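Local coordinates for histidine phosphotransfer protein (Medicago truncatula, PDB 4G78) that probably relays phosphoryl groups through an active histidine from cytokinin sensor histidine kinases to response regulators in two-component hormone signalling, at residues N129-K132 / Y133-L137; Q122-S125 / L126-N130. All coordinates share one frame; numbering follows the deposited sequence.

Interaction 1: N129-K132 / Y133-L137; sequences NNLK and YLFKL
The carbonyl oxygen of Leu-131 is met from two directions by a single residue one helical turn ahead. Phe-135 N donates to Leu-131 O at 2.9 Å, nearly along the C=O axis, while the ring of Phe-135 lays one face over the same oxygen, which sits 3.2 Å above the ring plane and is displaced toward the rim. The ring takes this place because chi1 of -61° sets CG of Phe-135 beside its own backbone nitrogen, tipping it back over the preceding turn of helix 110-145. There CE2 of the ring also comes within 4.2 Å of Leu-131 CB. The ring fills a buried place against Ile-44 and Met-47 of helix 41-66, so an alanine here would probably open a gap between the two helices and leave Leu-131 O without its aromatic cover, the backbone bond remaining.

Leu-131 continues the apolar strip through its CD2 methyl, which, in the conformer described, one of two modelled for Leu-134, meets Leu-134 CD2 at 4.0 Å where the two side chains cross; both touch Phe-28 of helix 26-32. Around the helix the character changes. Asn-130 O accepts from Leu-134 N at 3.1 Å and also from His-14 NE2 of helix 6-20, so this carbonyl serves its own helix and a neighbouring one. Tyr-133, whose ring meets His-14 edge-to-face and whose hydroxyl bonds to Lys-10, carries Leu-137 CD1 on one face, 3.8 Å above the plane. Lys-136, exposed, forms a salt bridge through NZ with Glu-140 one turn further on. The chemistry is that of an amphipathic helix: leucine and phenylalanine side chains pack on helices 41-66, 26-32 and 6-20, and the Asn-130 carbonyl and Tyr-133 hydroxyl add polar ties to helix 6-20.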
ATOM      1  N   ASN A 129      -2.453  -4.400  -6.386  1.00 10.39           N
ATOM      2  CA  ASN A 129      -3.420  -5.036  -7.312  1.00 11.72           C
ATOM      3  C   ASN A 129      -4.864  -4.841  -6.811  1.00 10.66           C
ATOM      4  O   ASN A 129      -5.764  -4.562  -7.641  1.00 11.69           O
ATOM      5  CB  ASN A 129      -3.098  -6.456  -7.483  1.00 13.31           C
ATOM      6  CG  ASN A 129      -1.826  -6.601  -8.350  1.00 17.75           C
ATOM      7  OD1 ASN A 129      -1.416  -5.721  -9.107  1.00 32.06           O
ATOM      8  ND2 ASN A 129      -1.257  -7.731  -8.193  1.00 23.65           N
ATOM      9  N   ASN A 130      -5.078  -4.956  -5.538  1.00  9.92           N
ATOM     10  CA  ASN A 130      -6.445  -4.776  -4.987  1.00  9.33           C
ATOM     11  C   ASN A 130      -6.876  -3.306  -5.120  1.00  8.72           C
ATOM     12  O   ASN A 130      -8.056  -3.055  -5.450  1.00  9.03           O
ATOM     13  CB  ASN A 130      -6.526  -5.285  -3.585  1.00  9.79           C
ATOM     14  CG  ASN A 130      -6.725  -6.786  -3.488  1.00 11.92           C
ATOM     15  OD1 ASN A 130      -7.726  -7.299  -3.952  1.00 12.98           O
ATOM     16  ND2 ASN A 130      -5.805  -7.515  -2.965  1.00 25.20           N
ATOM     17  N   LEU A 131      -6.011  -2.342  -4.871  1.00  8.81           N
ATOM     18  CA  LEU A 131      -6.359  -0.956  -5.061  1.00  9.26           C
ATOM     19  C   LEU A 131      -6.608  -0.620  -6.499  1.00  9.37           C
ATOM     20  O   LEU A 131      -7.534   0.130  -6.829  1.00  9.85           O
ATOM     21  CB  LEU A 131      -5.274  -0.004  -4.520  1.00  9.81           C
ATOM     22  CG  LEU A 131      -5.249   0.100  -3.004  1.00 10.77           C
ATOM     23  CD1 LEU A 131      -4.024   0.926  -2.599  1.00 16.02           C
ATOM     24  CD2 LEU A 131      -6.563   0.651  -2.460  1.00 15.16           C
ATOM     25  N   LYS A 132      -5.811  -1.150  -7.432  1.00 10.30           N
ATOM     26  CA  LYS A 132      -6.039  -0.901  -8.846  0.53 11.76           C
ATOM     27  C   LYS A 132      -7.429  -1.363  -9.236  1.00 10.11           C
ATOM     28  O   LYS A 132      -8.093  -0.736 -10.073  1.00 10.39           O
ATOM     29  CB  LYS A 132      -4.942  -1.562  -9.697  0.53 13.78           C
ATOM     30  CG  LYS A 132      -3.656  -0.735  -9.763  0.53 18.25           C
ATOM     31  CD  LYS A 132      -2.664  -1.254 -10.819  0.53 27.16           C
ATOM     32  CE  LYS A 132      -2.356  -0.135 -11.810  0.53 34.35           C
ATOM     33  NZ  LYS A 132      -0.859   0.053 -11.979  0.53 36.86           N
ATOM     34  N   TYR A 133      -7.889  -2.472  -8.693  1.00  9.94           N
ATOM     35  CA  TYR A 133      -9.269  -2.941  -8.971  1.00  9.34           C
ATOM     36  C   TYR A 133     -10.300  -1.999  -8.421  1.00  8.90           C
ATOM     37  O   TYR A 133     -11.277  -1.649  -9.107  1.00  9.34           O
ATOM     38  CB  TYR A 133      -9.400  -4.359  -8.442  1.00 10.16           C
ATOM     39  CG  TYR A 133     -10.741  -4.985  -8.764  1.00  9.39           C
ATOM     40  CD1 TYR A 133     -11.202  -5.062 -10.092  1.00 10.25           C
ATOM     41  CD2 TYR A 133     -11.549  -5.537  -7.803  1.00 11.24           C
ATOM     42  CE1 TYR A 133     -12.426  -5.638 -10.374  1.00 10.59           C
ATOM     43  CE2 TYR A 133     -12.750  -6.137  -8.131  1.00 11.54           C
ATOM     44  CZ  TYR A 133     -13.187  -6.172  -9.439  1.00 10.05           C
ATOM     45  OH  TYR A 133     -14.389  -6.776  -9.701  1.00 11.77           O
ATOM     46  N   LEU A 134     -10.095  -1.507  -7.197  1.00  9.17           N
ATOM     47  CA  LEU A 134     -10.976  -0.514  -6.588  0.71  9.26           C
ATOM     48  C   LEU A 134     -11.106   0.682  -7.551  1.00  9.02           C
ATOM     49  O   LEU A 134     -12.209   1.161  -7.841  1.00  9.84           O
ATOM     50  CB  LEU A 134     -10.390  -0.234  -5.185  0.71 10.15           C
ATOM     51  CG  LEU A 134     -11.307   0.591  -4.264  0.71 11.28           C
ATOM     52  CD1 LEU A 134     -12.637   0.114  -4.118  0.71 29.28           C
ATOM     53  CD2 LEU A 134     -10.568   0.738  -2.970  0.71 25.68           C
ATOM     54  N   PHE A 135      -9.966   1.184  -8.005  1.00  9.24           N
ATOM     55  CA  PHE A 135      -9.958   2.370  -8.827  1.00  9.88           C
ATOM     56  C   PHE A 135     -10.573   2.115 -10.199  1.00  9.55           C
ATOM     57  O   PHE A 135     -11.247   2.986 -10.759  1.00 10.86           O
ATOM     58  CB  PHE A 135      -8.521   2.887  -8.970  1.00 10.92           C
ATOM     59  CG  PHE A 135      -7.864   3.268  -7.654  1.00 11.60           C
ATOM     60  CD1 PHE A 135      -8.585   3.649  -6.538  1.00 12.75           C
ATOM     61  CD2 PHE A 135      -6.468   3.269  -7.589  1.00 14.60           C
ATOM     62  CE1 PHE A 135      -7.969   4.061  -5.360  1.00 15.90           C
ATOM     63  CE2 PHE A 135      -5.835   3.677  -6.392  1.00 15.85           C
ATOM     64  CZ  PHE A 135      -6.598   4.047  -5.309  1.00 16.76           C
ATOM     65  N   LYS A 136     -10.385   0.893 -10.745  1.00  9.69           N
ATOM     66  CA  LYS A 136     -11.031   0.538 -12.020  1.00  9.91           C
ATOM     67  C   LYS A 136     -12.534   0.660 -11.891  1.00  9.15           C
ATOM     68  O   LYS A 136     -13.208   1.231 -12.754  1.00  9.70           O
ATOM     69  CB  LYS A 136     -10.635  -0.925 -12.390  1.00 11.71           C
ATOM     70  CG  LYS A 136     -11.319  -1.440 -13.708  1.00 12.28           C
ATOM     71  CD  LYS A 136     -10.960  -2.921 -13.941  1.00 12.81           C
ATOM     72  CE  LYS A 136     -11.364  -3.469 -15.243  1.00 13.97           C
ATOM     73  NZ  LYS A 136     -12.778  -3.739 -15.392  1.00 12.10           N
ATOM     74  N   LEU A 137     -13.086   0.093 -10.823  1.00  8.88           N
ATOM     75  CA  LEU A 137     -14.529   0.138 -10.628  1.00  9.14           C
ATOM     76  C   LEU A 137     -14.999   1.585 -10.451  1.00  9.13           C
ATOM     77  O   LEU A 137     -16.033   1.980 -11.005  1.00  9.85           O
ATOM     78  CB  LEU A 137     -14.909  -0.685  -9.396  1.00  9.36           C
ATOM     79  CG  LEU A 137     -14.622  -2.210  -9.531  1.00  9.94           C
ATOM     80  CD1 LEU A 137     -14.702  -2.853  -8.154  1.00 11.04           C
ATOM     81  CD2 LEU A 137     -15.608  -2.845 -10.516  1.00 12.59           C
TER

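Interaction 2: Q122-S125 / L126-N130; sequences QEYS and LLKNN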
ATOM      1  N   GLN A 122       5.462  -9.120  -1.235  1.00 12.13           N
ATOM      2  CA  GLN A 122       4.177  -9.847  -1.395  0.57 12.51           C
ATOM      3  C   GLN A 122       3.002  -8.913  -1.009  1.00 11.14           C
ATOM      4  O   GLN A 122       2.015  -8.803  -1.721  1.00 11.82           O
ATOM      5  CB  GLN A 122       4.102 -11.116  -0.549  0.57 14.17           C
ATOM      6  CG  GLN A 122       2.790 -11.930  -0.610  0.57 19.17           C
ATOM      7  CD  GLN A 122       2.891 -13.437  -0.448  0.57 32.08           C
ATOM      8  OE1 GLN A 122       1.999 -14.020  -1.059  0.57 45.51           O
ATOM      9  NE2 GLN A 122       3.890 -13.808   0.312  0.57 46.27           N
ATOM     10  N   GLU A 123       3.126  -8.346   0.152  1.00 10.70           N
ATOM     11  CA  GLU A 123       2.079  -7.491   0.678  1.00 10.29           C
ATOM     12  C   GLU A 123       1.887  -6.258  -0.170  1.00  9.25           C
ATOM     13  O   GLU A 123       0.739  -5.813  -0.394  1.00  9.13           O
ATOM     14  CB  GLU A 123       2.337  -7.156   2.127  1.00 10.21           C
ATOM     15  CG  GLU A 123       2.116  -8.347   3.041  1.00 11.99           C
ATOM     16  CD  GLU A 123       0.699  -8.814   3.133  1.00 11.79           C
ATOM     17  OE1 GLU A 123      -0.214  -7.998   2.956  1.00 10.80           O
ATOM     18  OE2 GLU A 123       0.468 -10.034   3.326  1.00 16.63           O
ATOM     19  N   TYR A 124       2.967  -5.669  -0.677  1.00  9.16           N
ATOM     20  CA  TYR A 124       2.865  -4.502  -1.534  1.00  8.94           C
ATOM     21  C   TYR A 124       2.118  -4.864  -2.808  1.00  9.13           C
ATOM     22  O   TYR A 124       1.215  -4.139  -3.247  1.00  9.47           O
ATOM     23  CB  TYR A 124       4.255  -3.932  -1.833  1.00  9.74           C
ATOM     24  CG  TYR A 124       4.143  -2.798  -2.801  1.00  9.39           C
ATOM     25  CD1 TYR A 124       3.672  -1.549  -2.405  1.00  9.99           C
ATOM     26  CD2 TYR A 124       4.438  -2.993  -4.118  1.00  9.97           C
ATOM     27  CE1 TYR A 124       3.488  -0.519  -3.330  1.00 10.71           C
ATOM     28  CE2 TYR A 124       4.212  -1.980  -5.063  1.00 10.66           C
ATOM     29  CZ  TYR A 124       3.763  -0.738  -4.646  1.00 10.57           C
ATOM     30  OH  TYR A 124       3.544   0.306  -5.521  1.00 12.60           O
ATOM     31  N   SER A 125       2.480  -5.977  -3.430  1.00  9.74           N
ATOM     32  CA  SER A 125       1.810  -6.368  -4.652  0.68 10.86           C
ATOM     33  C   SER A 125       0.329  -6.659  -4.420  1.00  9.99           C
ATOM     34  O   SER A 125      -0.511  -6.241  -5.251  1.00 11.02           O
ATOM     35  CB  SER A 125       2.535  -7.574  -5.254  0.68 12.43           C
ATOM     36  OG  SER A 125       1.833  -8.030  -6.392  0.68 14.85           O
ATOM     37  N   LEU A 126      -0.003  -7.312  -3.336  1.00 10.27           N
ATOM     38  CA  LEU A 126      -1.422  -7.590  -3.017  1.00 10.67           C
ATOM     39  C   LEU A 126      -2.165  -6.301  -2.879  1.00  9.99           C
ATOM     40  O   LEU A 126      -3.303  -6.133  -3.372  1.00 10.81           O
ATOM     41  CB  LEU A 126      -1.539  -8.423  -1.737  1.00 11.40           C
ATOM     42  CG  LEU A 126      -1.127  -9.882  -1.850  1.00 13.57           C
ATOM     43  CD1 LEU A 126      -0.968 -10.495  -0.499  1.00 15.16           C
ATOM     44  CD2 LEU A 126      -2.227 -10.636  -2.699  1.00 18.34           C
ATOM     45  N   LEU A 127      -1.575  -5.350  -2.143  1.00  9.67           N
ATOM     46  CA  LEU A 127      -2.241  -4.061  -1.933  1.00  9.25           C
ATOM     47  C   LEU A 127      -2.454  -3.346  -3.255  1.00  9.59           C
ATOM     48  O   LEU A 127      -3.539  -2.841  -3.548  1.00  9.69           O
ATOM     49  CB  LEU A 127      -1.410  -3.226  -0.991  1.00  9.72           C
ATOM     50  CG  LEU A 127      -1.936  -1.805  -0.825  1.00 11.15           C
ATOM     51  CD1 LEU A 127      -3.249  -1.771  -0.060  1.00 14.84           C
ATOM     52  CD2 LEU A 127      -0.911  -0.966  -0.224  1.00 17.32           C
ATOM     53  N   LYS A 128      -1.373  -3.234  -4.042  1.00  9.61           N
ATOM     54  CA  LYS A 128      -1.448  -2.456  -5.286  1.00 10.28           C
ATOM     55  C   LYS A 128      -2.478  -3.068  -6.216  1.00 10.25           C
ATOM     56  O   LYS A 128      -3.298  -2.361  -6.818  1.00 10.92           O
ATOM     57  CB  LYS A 128      -0.075  -2.382  -5.936  1.00 10.99           C
ATOM     58  CG  LYS A 128      -0.095  -1.583  -7.214  1.00 12.29           C
ATOM     59  CD  LYS A 128       1.239  -1.349  -7.816  1.00 14.33           C
ATOM     60  CE  LYS A 128       1.246  -0.424  -8.987  1.00 22.13           C
ATOM     61  NZ  LYS A 128       2.514  -0.439  -9.730  1.00 30.47           N
ATOM     62  N   ASN A 129      -2.453  -4.400  -6.386  1.00 10.39           N
ATOM     63  CA  ASN A 129      -3.420  -5.036  -7.312  1.00 11.72           C
ATOM     64  C   ASN A 129      -4.864  -4.841  -6.811  1.00 10.66           C
ATOM     65  O   ASN A 129      -5.764  -4.562  -7.641  1.00 11.69           O
ATOM     66  CB  ASN A 129      -3.098  -6.456  -7.483  1.00 13.31           C
ATOM     67  CG  ASN A 129      -1.826  -6.601  -8.350  1.00 17.75           C
ATOM     68  OD1 ASN A 129      -1.416  -5.721  -9.107  1.00 32.06           O
ATOM     69  ND2 ASN A 129      -1.257  -7.731  -8.193  1.00 23.65           N
ATOM     70  N   ASN A 130      -5.078  -4.956  -5.538  1.00  9.92           N
ATOM     71  CA  ASN A 130      -6.445  -4.776  -4.987  1.00  9.33           C
ATOM     72  C   ASN A 130      -6.876  -3.306  -5.120  1.00  8.72           C
ATOM     73  O   ASN A 130      -8.056  -3.055  -5.450  1.00  9.03           O
ATOM     74  CB  ASN A 130      -6.526  -5.285  -3.585  1.00  9.79           C
ATOM     75  CG  ASN A 130      -6.725  -6.786  -3.488  1.00 11.92           C
ATOM     76  OD1 ASN A 130      -7.726  -7.299  -3.952  1.00 12.98           O
ATOM     77  ND2 ASN A 130      -5.805  -7.515  -2.965  1.00 25.20           N
TER
HETATM   78  O   HOH W   1       1.623  -6.081  -8.253  1.00 30.00           O
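Over one face of the Tyr-124 ring stands Lys-128 CB, 4.3 Å above the plane and shifted toward the rim, and farther out the lysine chain crosses the phenol obliquely, with CD 3.6 Å from Tyr-124 OH. This is an i to i+4 pairing on a long helix of the histidine phosphotransfer bundle. Because Lys-128 is extended throughout, beginning with CG opposite the backbone nitrogen (chi1 -180°), its ammonium reaches Glu-55 of helix 41-66, whose OE2 also bonds to Tyr-124 OH. One carboxylate oxygen thus joins both polar ends, and the hydroxyl of this buried tyrosine is satisfied.

Elsewhere on the turn, Gln-122, in one of its two conformers, and Leu-126 run side by side in the same direction, CG of the glutamine 4.0 Å from CD1 of the leucine. Glu-123 is turned to helix 92-99, where it forms a salt bridge with Arg-93. In the conformer described, one of two modelled for Ser-125, OG lies 2.7 Å from a water that donates a weak bond to Asn-129 OD1; this bridge beside the backbone bond from Asn-129 N to Ser-125 O is therefore tentative. Leu-126 O receives two donors from one residue: Asn-130 N at 3.0 Å and, from the opposite face of the carbonyl plane, Asn-130 ND2 at 2.9 Å.

Both interactions lie on helix 110-145, the final helix of the chain, with centres about 11 Å apart. Interaction 2 comes first in sequence, and interaction 1 takes over where it ends, the two sharing Asn-129 and Asn-130. Asn-130 marks the handover: its side chain turns back to the earlier residues, whereas its carbonyl serves the later ones. Along the helix the neighbours change. Residues 122-130 face helices 41-66 and 92-99, with helix 6-20 reached by Leu-127 and Asn-130; residues 129-137 pack against helices 6-20, 26-32 and 41-66. Helix 41-66 accompanies both. Because helix 110-145 is unbroken through these residues, it ties helices 6-20 and 26-32 to helices 41-66 and 92-99.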